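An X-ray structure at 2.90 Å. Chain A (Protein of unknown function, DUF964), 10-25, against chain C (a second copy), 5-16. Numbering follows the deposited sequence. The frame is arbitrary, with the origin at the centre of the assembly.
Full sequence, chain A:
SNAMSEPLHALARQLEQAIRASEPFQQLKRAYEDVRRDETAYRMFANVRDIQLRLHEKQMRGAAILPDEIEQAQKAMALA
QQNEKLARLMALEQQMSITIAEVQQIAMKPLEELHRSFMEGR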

ATOM      1  N   ALA A  10      -4.564  -2.221  25.085  1.00 46.52           N
ATOM      2  CA  ALA A  10      -5.299  -1.348  26.002  1.00 46.52           C
ATOM      3  C   ALA A  10      -5.080   0.141  25.730  1.00 46.52           C
ATOM      4  O   ALA A  10      -5.977   0.949  25.966  1.00 46.52           O
ATOM      5  CB  ALA A  10      -4.917  -1.665  27.442  1.00 34.04           C
ATOM      6  N   LEU A  11      -3.885   0.496  25.255  1.00 39.43           N
ATOM      7  CA  LEU A  11      -3.528   1.880  24.933  1.00 39.43           C
ATOM      8  C   LEU A  11      -4.182   2.234  23.616  1.00 39.43           C
ATOM      9  O   LEU A  11      -4.511   3.393  23.328  1.00 39.43           O
ATOM     10  CB  LEU A  11      -2.039   2.012  24.732  1.00 33.01           C
ATOM     11  CG  LEU A  11      -1.118   1.979  25.923  1.00 33.01           C
ATOM     12  CD1 LEU A  11       0.167   1.296  25.478  1.00 33.01           C
ATOM     13  CD2 LEU A  11      -0.887   3.397  26.446  1.00 33.01           C
ATOM     14  N   ALA A  12      -4.338   1.212  22.803  1.00 25.60           N
ATOM     15  CA  ALA A  12      -4.927   1.417  21.525  1.00 25.60           C
ATOM     16  C   ALA A  12      -6.415   1.708  21.673  1.00 25.60           C
ATOM     17  O   ALA A  12      -6.947   2.614  21.012  1.00 25.60           O
ATOM     18  CB  ALA A  12      -4.683   0.196  20.643  1.00 37.68           C
ATOM     19  N   ARG A  13      -7.086   0.947  22.534  1.00 28.17           N
ATOM     20  CA  ARG A  13      -8.504   1.127  22.750  1.00 28.17           C
ATOM     21  C   ARG A  13      -8.709   2.518  23.353  1.00 28.17           C
ATOM     22  O   ARG A  13      -9.670   3.229  23.040  1.00 28.17           O
ATOM     23  CB  ARG A  13      -9.026  -0.005  23.628  1.00112.21           C
ATOM     24  CG  ARG A  13      -8.993  -1.327  22.871  1.00112.21           C
ATOM     25  CD  ARG A  13      -9.223  -2.553  23.750  1.00112.21           C
ATOM     26  NE  ARG A  13     -10.535  -2.554  24.393  1.00112.21           N
ATOM     27  CZ  ARG A  13     -11.187  -3.649  24.779  1.00112.21           C
ATOM     28  NH1 ARG A  13     -10.655  -4.854  24.586  1.00112.21           N
ATOM     29  NH2 ARG A  13     -12.378  -3.536  25.355  1.00112.21           N
ATOM     30  N   GLN A  14      -7.773   2.931  24.186  1.00 32.23           N
ATOM     31  CA  GLN A  14      -7.853   4.261  24.768  1.00 32.23           C
ATOM     32  C   GLN A  14      -7.818   5.294  23.624  1.00 32.23           C
ATOM     33  O   GLN A  14      -8.574   6.252  23.619  1.00 32.23           O
ATOM     34  CB  GLN A  14      -6.671   4.483  25.708  1.00 56.28           C
ATOM     35  CG  GLN A  14      -7.045   5.149  26.984  1.00 56.28           C
ATOM     36  CD  GLN A  14      -7.935   6.343  26.751  1.00 56.28           C
ATOM     37  OE1 GLN A  14      -7.513   7.380  26.200  1.00 56.28           O
ATOM     38  NE2 GLN A  14      -9.194   6.204  27.163  1.00 56.28           N
ATOM     39  N   LEU A  15      -6.942   5.083  22.648  1.00 38.25           N
ATOM     40  CA  LEU A  15      -6.823   5.999  21.525  1.00 38.25           C
ATOM     41  C   LEU A  15      -8.062   5.988  20.670  1.00 38.25           C
ATOM     42  O   LEU A  15      -8.468   7.035  20.172  1.00 38.25           O
ATOM     43  CB  LEU A  15      -5.614   5.637  20.657  1.00 30.79           C
ATOM     44  CG  LEU A  15      -5.195   6.502  19.452  1.00 30.79           C
ATOM     45  CD1 LEU A  15      -4.560   7.781  19.883  1.00 30.79           C
ATOM     46  CD2 LEU A  15      -4.218   5.720  18.640  1.00 30.79           C
ATOM     47  N   GLU A  16      -8.655   4.809  20.485  1.00 25.75           N
ATOM     48  CA  GLU A  16      -9.873   4.674  19.673  1.00 25.75           C
ATOM     49  C   GLU A  16     -11.024   5.484  20.295  1.00 25.75           C
ATOM     50  O   GLU A  16     -11.756   6.220  19.626  1.00 25.75           O
ATOM     51  CB  GLU A  16     -10.261   3.214  19.572  1.00 39.57           C
ATOM     52  CG  GLU A  16     -11.520   3.003  18.804  1.00 39.57           C
ATOM     53  CD  GLU A  16     -11.925   1.538  18.752  1.00 39.57           C
ATOM     54  OE1 GLU A  16     -12.786   1.162  17.911  1.00 39.57           O
ATOM     55  OE2 GLU A  16     -11.380   0.759  19.561  1.00 39.57           O
ATOM     56  N   GLN A  17     -11.148   5.336  21.601  1.00 38.77           N
ATOM     57  CA  GLN A  17     -12.148   6.012  22.378  1.00 38.77           C
ATOM     58  C   GLN A  17     -11.871   7.513  22.232  1.00 38.77           C
ATOM     59  O   GLN A  17     -12.734   8.286  21.796  1.00 38.77           O
ATOM     60  CB  GLN A  17     -11.995   5.552  23.821  1.00 83.17           C
ATOM     61  CG  GLN A  17     -13.171   5.778  24.734  1.00 83.17           C
ATOM     62  CD  GLN A  17     -12.928   5.167  26.104  1.00 83.17           C
ATOM     63  OE1 GLN A  17     -12.522   4.007  26.205  1.00 83.17           O
ATOM     64  NE2 GLN A  17     -13.170   5.940  27.163  1.00 83.17           N
ATOM     65  N   ALA A  18     -10.653   7.920  22.584  1.00 43.24           N
ATOM     66  CA  ALA A  18     -10.243   9.332  22.503  1.00 43.24           C
ATOM     67  C   ALA A  18     -10.539   9.945  21.143  1.00 43.24           C
ATOM     68  O   ALA A  18     -11.043  11.062  21.043  1.00 43.24           O
ATOM     69  CB  ALA A  18      -8.744   9.462  22.802  1.00 47.99           C
ATOM     70  N   ILE A  19     -10.197   9.204  20.102  1.00 35.08           N
ATOM     71  CA  ILE A  19     -10.416   9.682  18.772  1.00 35.08           C
ATOM     72  C   ILE A  19     -11.901   9.937  18.595  1.00 35.08           C
ATOM     73  O   ILE A  19     -12.335  11.081  18.445  1.00 35.08           O
ATOM     74  CB  ILE A  19      -9.921   8.664  17.738  1.00 22.82           C
ATOM     75  CG1 ILE A  19      -8.391   8.655  17.716  1.00 22.82           C
ATOM     76  CG2 ILE A  19     -10.455   9.018  16.351  1.00 22.82           C
ATOM     77  CD1 ILE A  19      -7.764   7.555  16.848  1.00 22.82           C
ATOM     78  N   ARG A  20     -12.673   8.858  18.633  1.00 31.29           N
ATOM     79  CA  ARG A  20     -14.114   8.911  18.462  1.00 31.29           C
ATOM     80  C   ARG A  20     -14.775  10.021  19.286  1.00 31.29           C
ATOM     81  O   ARG A  20     -15.785  10.580  18.898  1.00 31.29           O
ATOM     82  CB  ARG A  20     -14.702   7.549  18.831  1.00 44.46           C
ATOM     83  CG  ARG A  20     -16.147   7.403  18.465  1.00 44.46           C
ATOM     84  CD  ARG A  20     -16.688   6.034  18.816  1.00 44.46           C
ATOM     85  NE  ARG A  20     -16.318   4.984  17.869  1.00 44.46           N
ATOM     86  CZ  ARG A  20     -15.431   4.025  18.126  1.00 44.46           C
ATOM     87  NH1 ARG A  20     -14.812   3.983  19.304  1.00 44.46           N
ATOM     88  NH2 ARG A  20     -15.177   3.087  17.216  1.00 44.46           N
ATOM     89  N   ALA A  21     -14.196  10.368  20.418  1.00 37.10           N
ATOM     90  CA  ALA A  21     -14.804  11.392  21.240  1.00 37.10           C
ATOM     91  C   ALA A  21     -14.331  12.815  20.958  1.00 37.10           C
ATOM     92  O   ALA A  21     -14.966  13.772  21.399  1.00 37.10           O
ATOM     93  CB  ALA A  21     -14.577  11.044  22.727  1.00  6.10           C
ATOM     94  N   SER A  22     -13.221  12.953  20.236  1.00 22.65           N
ATOM     95  CA  SER A  22     -12.635  14.265  19.942  1.00 22.65           C
ATOM     96  C   SER A  22     -13.575  15.155  19.162  1.00 22.65           C
ATOM     97  O   SER A  22     -14.351  14.663  18.349  1.00 22.65           O
ATOM     98  CB  SER A  22     -11.354  14.105  19.125  1.00 27.46           C
ATOM     99  OG  SER A  22     -11.667  13.969  17.750  1.00 27.46           O
ATOM    100  N   GLU A  23     -13.476  16.463  19.382  1.00 26.45           N
ATOM    101  CA  GLU A  23     -14.341  17.394  18.669  1.00 26.45           C
ATOM    102  C   GLU A  23     -14.355  17.163  17.148  1.00 26.45           C
ATOM    103  O   GLU A  23     -15.409  17.090  16.506  1.00 26.45           O
ATOM    104  CB  GLU A  23     -13.944  18.841  18.954  1.00 72.10           C
ATOM    105  CG  GLU A  23     -14.986  19.583  19.774  1.00 72.10           C
ATOM    106  CD  GLU A  23     -16.437  19.199  19.411  1.00 72.10           C
ATOM    107  OE1 GLU A  23     -16.869  18.069  19.730  1.00 72.10           O
ATOM    108  OE2 GLU A  23     -17.155  20.028  18.807  1.00 72.10           O
ATOM    109  N   PRO A  24     -13.175  17.013  16.554  1.00 29.76           N
ATOM    110  CA  PRO A  24     -13.082  16.794  15.122  1.00 29.76           C
ATOM    111  C   PRO A  24     -13.972  15.677  14.594  1.00 29.76           C
ATOM    112  O   PRO A  24     -14.683  15.830  13.593  1.00 29.76           O
ATOM    113  CB  PRO A  24     -11.628  16.486  14.958  1.00 12.80           C
ATOM    114  CG  PRO A  24     -11.006  17.304  16.042  1.00 12.80           C
ATOM    115  CD  PRO A  24     -11.841  16.956  17.170  1.00 12.80           C
ATOM    116  N   PHE A  25     -13.929  14.542  15.262  1.00 32.26           N
ATOM    117  CA  PHE A  25     -14.708  13.419  14.816  1.00 32.26           C
ATOM    118  C   PHE A  25     -16.201  13.672  14.998  1.00 32.26           C
ATOM    119  O   PHE A  25     -17.023  13.229  14.203  1.00 32.26           O
ATOM    120  CB  PHE A  25     -14.286  12.186  15.589  1.00 22.47           C
ATOM    121  CG  PHE A  25     -14.700  10.935  14.953  1.00 22.47           C
ATOM    122  CD1 PHE A  25     -14.083  10.515  13.782  1.00 22.47           C
ATOM    123  CD2 PHE A  25     -15.722  10.170  15.505  1.00 22.47           C
ATOM    124  CE1 PHE A  25     -14.472   9.329  13.149  1.00 22.47           C
ATOM    125  CE2 PHE A  25     -16.141   8.977  14.904  1.00 22.47           C
ATOM    126  CZ  PHE A  25     -15.524   8.540  13.721  1.00 22.47           C
TER
ATOM    127  N   SER C   5      -2.657  23.308  18.611  1.00 24.46           N
ATOM    128  CA  SER C   5      -2.411  21.844  18.346  1.00 24.46           C
ATOM    129  C   SER C   5      -3.715  21.003  18.071  1.00 24.46           C
ATOM    130  O   SER C   5      -4.702  21.034  18.829  1.00 24.46           O
ATOM    131  CB  SER C   5      -1.607  21.243  19.524  1.00 56.98           C
ATOM    132  OG  SER C   5      -0.925  20.050  19.161  1.00 56.98           O
ATOM    133  N   GLU C   6      -3.711  20.280  16.954  1.00 49.86           N
ATOM    134  CA  GLU C   6      -4.843  19.458  16.562  1.00 49.86           C
ATOM    135  C   GLU C   6      -4.951  18.336  17.590  1.00 49.86           C
ATOM    136  O   GLU C   6      -4.039  17.537  17.754  1.00 49.86           O
ATOM    137  CB  GLU C   6      -4.599  18.922  15.146  1.00 49.30           C
ATOM    138  CG  GLU C   6      -4.823  17.429  14.943  1.00 49.30           C
ATOM    139  CD  GLU C   6      -6.274  17.079  14.940  1.00 49.30           C
ATOM    140  OE1 GLU C   6      -6.969  17.490  13.989  1.00 49.30           O
ATOM    141  OE2 GLU C   6      -6.727  16.408  15.892  1.00 49.30           O
ATOM    142  N   PRO C   7      -6.076  18.258  18.300  1.00 34.46           N
ATOM    143  CA  PRO C   7      -6.231  17.207  19.308  1.00 34.46           C
ATOM    144  C   PRO C   7      -5.711  15.828  18.927  1.00 34.46           C
ATOM    145  O   PRO C   7      -5.003  15.193  19.713  1.00 34.46           O
ATOM    146  CB  PRO C   7      -7.736  17.212  19.587  1.00 20.82           C
ATOM    147  CG  PRO C   7      -8.329  17.766  18.318  1.00 20.82           C
ATOM    148  CD  PRO C   7      -7.374  18.882  18.006  1.00 20.82           C
ATOM    149  N   LEU C   8      -6.051  15.366  17.730  1.00 12.65           N
ATOM    150  CA  LEU C   8      -5.616  14.039  17.321  1.00 12.65           C
ATOM    151  C   LEU C   8      -4.110  13.908  17.250  1.00 12.65           C
ATOM    152  O   LEU C   8      -3.556  12.950  17.767  1.00 12.65           O
ATOM    153  CB  LEU C   8      -6.258  13.659  16.002  1.00 22.91           C
ATOM    154  CG  LEU C   8      -7.775  13.618  16.087  1.00 22.91           C
ATOM    155  CD1 LEU C   8      -8.390  13.201  14.749  1.00 22.91           C
ATOM    156  CD2 LEU C   8      -8.128  12.622  17.128  1.00 22.91           C
ATOM    157  N   HIS C   9      -3.450  14.884  16.634  1.00 29.86           N
ATOM    158  CA  HIS C   9      -1.997  14.880  16.553  1.00 29.86           C
ATOM    159  C   HIS C   9      -1.394  14.665  17.931  1.00 29.86           C
ATOM    160  O   HIS C   9      -0.530  13.799  18.127  1.00 29.86           O
ATOM    161  CB  HIS C   9      -1.503  16.202  15.995  1.00 58.76           C
ATOM    162  CG  HIS C   9      -1.235  16.149  14.536  1.00 58.76           C
ATOM    163  ND1 HIS C   9      -0.151  15.482  14.012  1.00 58.76           N
ATOM    164  CD2 HIS C   9      -1.957  16.587  13.477  1.00 58.76           C
ATOM    165  CE1 HIS C   9      -0.219  15.505  12.695  1.00 58.76           C
ATOM    166  NE2 HIS C   9      -1.306  16.170  12.343  1.00 58.76           N
ATOM    167  N   ALA C  10      -1.855  15.465  18.887  1.00 29.83           N
ATOM    168  CA  ALA C  10      -1.364  15.361  20.243  1.00 29.83           C
ATOM    169  C   ALA C  10      -1.621  13.978  20.817  1.00 29.83           C
ATOM    170  O   ALA C  10      -0.726  13.372  21.420  1.00 29.83           O
ATOM    171  CB  ALA C  10      -2.010  16.405  21.121  1.00  5.18           C
ATOM    172  N   LEU C  11      -2.831  13.466  20.630  1.00 21.93           N
ATOM    173  CA  LEU C  11      -3.122  12.156  21.177  1.00 21.93           C
ATOM    174  C   LEU C  11      -2.150  11.136  20.651  1.00 21.93           C
ATOM    175  O   LEU C  11      -1.708  10.245  21.395  1.00 21.93           O
ATOM    176  CB  LEU C  11      -4.542  11.720  20.839  1.00 31.75           C
ATOM    177  CG  LEU C  11      -5.639  12.440  21.614  1.00 31.75           C
ATOM    178  CD1 LEU C  11      -6.970  12.067  21.016  1.00 31.75           C
ATOM    179  CD2 LEU C  11      -5.525  12.078  23.102  1.00 31.75           C
ATOM    180  N   ALA C  12      -1.813  11.287  19.369  1.00 22.14           N
ATOM    181  CA  ALA C  12      -0.888  10.395  18.693  1.00 22.14           C
ATOM    182  C   ALA C  12       0.549  10.529  19.217  1.00 22.14           C
ATOM    183  O   ALA C  12       1.249   9.531  19.387  1.00 22.14           O
ATOM    184  CB  ALA C  12      -0.943  10.649  17.226  1.00 18.67           C
ATOM    185  N   ARG C  13       1.003  11.747  19.488  1.00 23.02           N
ATOM    186  CA  ARG C  13       2.358  11.891  20.013  1.00 23.02           C
ATOM    187  C   ARG C  13       2.341  11.213  21.362  1.00 23.02           C
ATOM    188  O   ARG C  13       3.315  10.615  21.775  1.00 23.02           O
ATOM    189  CB  ARG C  13       2.744  13.363  20.175  1.00 81.38           C
ATOM    190  CG  ARG C  13       2.803  14.144  18.871  1.00 81.38           C
ATOM    191  CD  ARG C  13       4.141  14.833  18.695  1.00 81.38           C
ATOM    192  NE  ARG C  13       5.204  13.878  18.382  1.00 81.38           N
ATOM    193  CZ  ARG C  13       5.606  13.571  17.150  1.00 81.38           C
ATOM    194  NH1 ARG C  13       5.039  14.146  16.096  1.00 81.38           N
ATOM    195  NH2 ARG C  13       6.583  12.690  16.974  1.00 81.38           N
ATOM    196  N   GLN C  14       1.207  11.327  22.053  1.00 28.44           N
ATOM    197  CA  GLN C  14       1.012  10.714  23.357  1.00 28.44           C
ATOM    198  C   GLN C  14       1.195   9.223  23.141  1.00 28.44           C
ATOM    199  O   GLN C  14       1.982   8.584  23.819  1.00 28.44           O
ATOM    200  CB  GLN C  14      -0.403  10.997  23.870  1.00 66.21           C
ATOM    201  CG  GLN C  14      -0.587  10.637  25.307  1.00 66.21           C
ATOM    202  CD  GLN C  14       0.459  11.312  26.178  1.00 66.21           C
ATOM    203  OE1 GLN C  14       0.836  10.781  27.217  1.00 66.21           O
ATOM    204  NE2 GLN C  14       0.931  12.494  25.759  1.00 66.21           N
ATOM    205  N   LEU C  15       0.472   8.674  22.165  1.00 42.88           N
ATOM    206  CA  LEU C  15       0.570   7.250  21.881  1.00 42.88           C
ATOM    207  C   LEU C  15       2.022   6.832  21.662  1.00 42.88           C
ATOM    208  O   LEU C  15       2.466   5.805  22.169  1.00 42.88           O
ATOM    209  CB  LEU C  15      -0.249   6.876  20.649  1.00 22.63           C
ATOM    210  CG  LEU C  15      -0.211   5.361  20.442  1.00 22.63           C
ATOM    211  CD1 LEU C  15      -1.146   4.708  21.437  1.00 22.63           C
ATOM    212  CD2 LEU C  15      -0.602   4.999  19.027  1.00 22.63           C
ATOM    213  N   GLU C  16       2.754   7.637  20.903  1.00 34.38           N
ATOM    214  CA  GLU C  16       4.143   7.343  20.625  1.00 34.38           C
ATOM    215  C   GLU C  16       4.921   7.149  21.916  1.00 34.38           C
ATOM    216  O   GLU C  16       5.480   6.092  22.160  1.00 34.38           O
ATOM    217  CB  GLU C  16       4.789   8.468  19.816  1.00 89.78           C
ATOM    218  CG  GLU C  16       6.108   8.048  19.173  1.00 89.78           C
ATOM    219  CD  GLU C  16       6.974   9.224  18.778  1.00 89.78           C
ATOM    220  OE1 GLU C  16       6.429  10.343  18.662  1.00 89.78           O
ATOM    221  OE2 GLU C  16       8.196   9.024  18.578  1.00 89.78           O
TER

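Not one hydrogen bond or salt bridge crosses between these two helical stretches; what joins them is apolar packing, closed at one end by two prolines that meet at their ring tips. P24(A) and P7(C) each lie in the first turn of a helix, where proline is well tolerated because the amide it lacks would have no helical acceptor, and their CG atoms meet at 3.5 Å. The pyrrolidine rings thus serve as compact, rigid apolar surfaces.

The rest of the contact illustrates how antiparallel helices from two copies of one protein pair mainly through leucines, with an isoleucine and an alanine packed among them. The axes run at 171° and approach to 10.3 Å, so the register reverses along the pair: L11(A) lies nearest L15(C), L15(A) nearest L11(C), and I19(A) nearest L8(C). The same leucine positions therefore face each other in exchanged order. Between these two leucine pairs, CD2 of L15(A) reaches CD2 of L15(C) at 3.7 Å. Both leucines are buried and share the t, p rotamer, although their CA-to-CB bonds differ: that of L15(A) points toward the partner, whereas that of L15(C) points sideways and the end of its side chain comes nearer.

The two exchanged pairs are not packed identically. CD1 of L15(A) lies 4.1 Å from CB of L11(C), while L11(A) CB and L15(C) CD1 are 4.4 Å apart, and L11(A) gives up far less surface than L11(C). L11(C) also packs against A18(A), whose CB lies 3.6 Å from CD1 of L11(C). A methyl group pointing toward the partner helix suits this spot, since the longer leucine side chain spans the gap and packs directly on it. One turn of chain C earlier, L8(C), in the m, t rotamer, brings CD2 to 4.0 Å from CG1 of I19(A), and both residues are buried.

S22(A) also meets this leucine, with its OG 3.8 Å from CD2 of L8(C). A buried hydroxyl beside a methyl group needs polar partners of its own, and it finds them within chain A. OG of S22(A) donates to O of I19(A) at 3.0 Å and accepts a weak capping bond from N of F25(A) at 3.4 Å. Serine is apt here because the chain leaves one helix and enters the next at this residue.

R13(C) stays out of the seam: its NH2 forms a salt bridge with OE1 of E16(C) at 2.9 Å. Together the stretches bury 461 Å², summed over both sides.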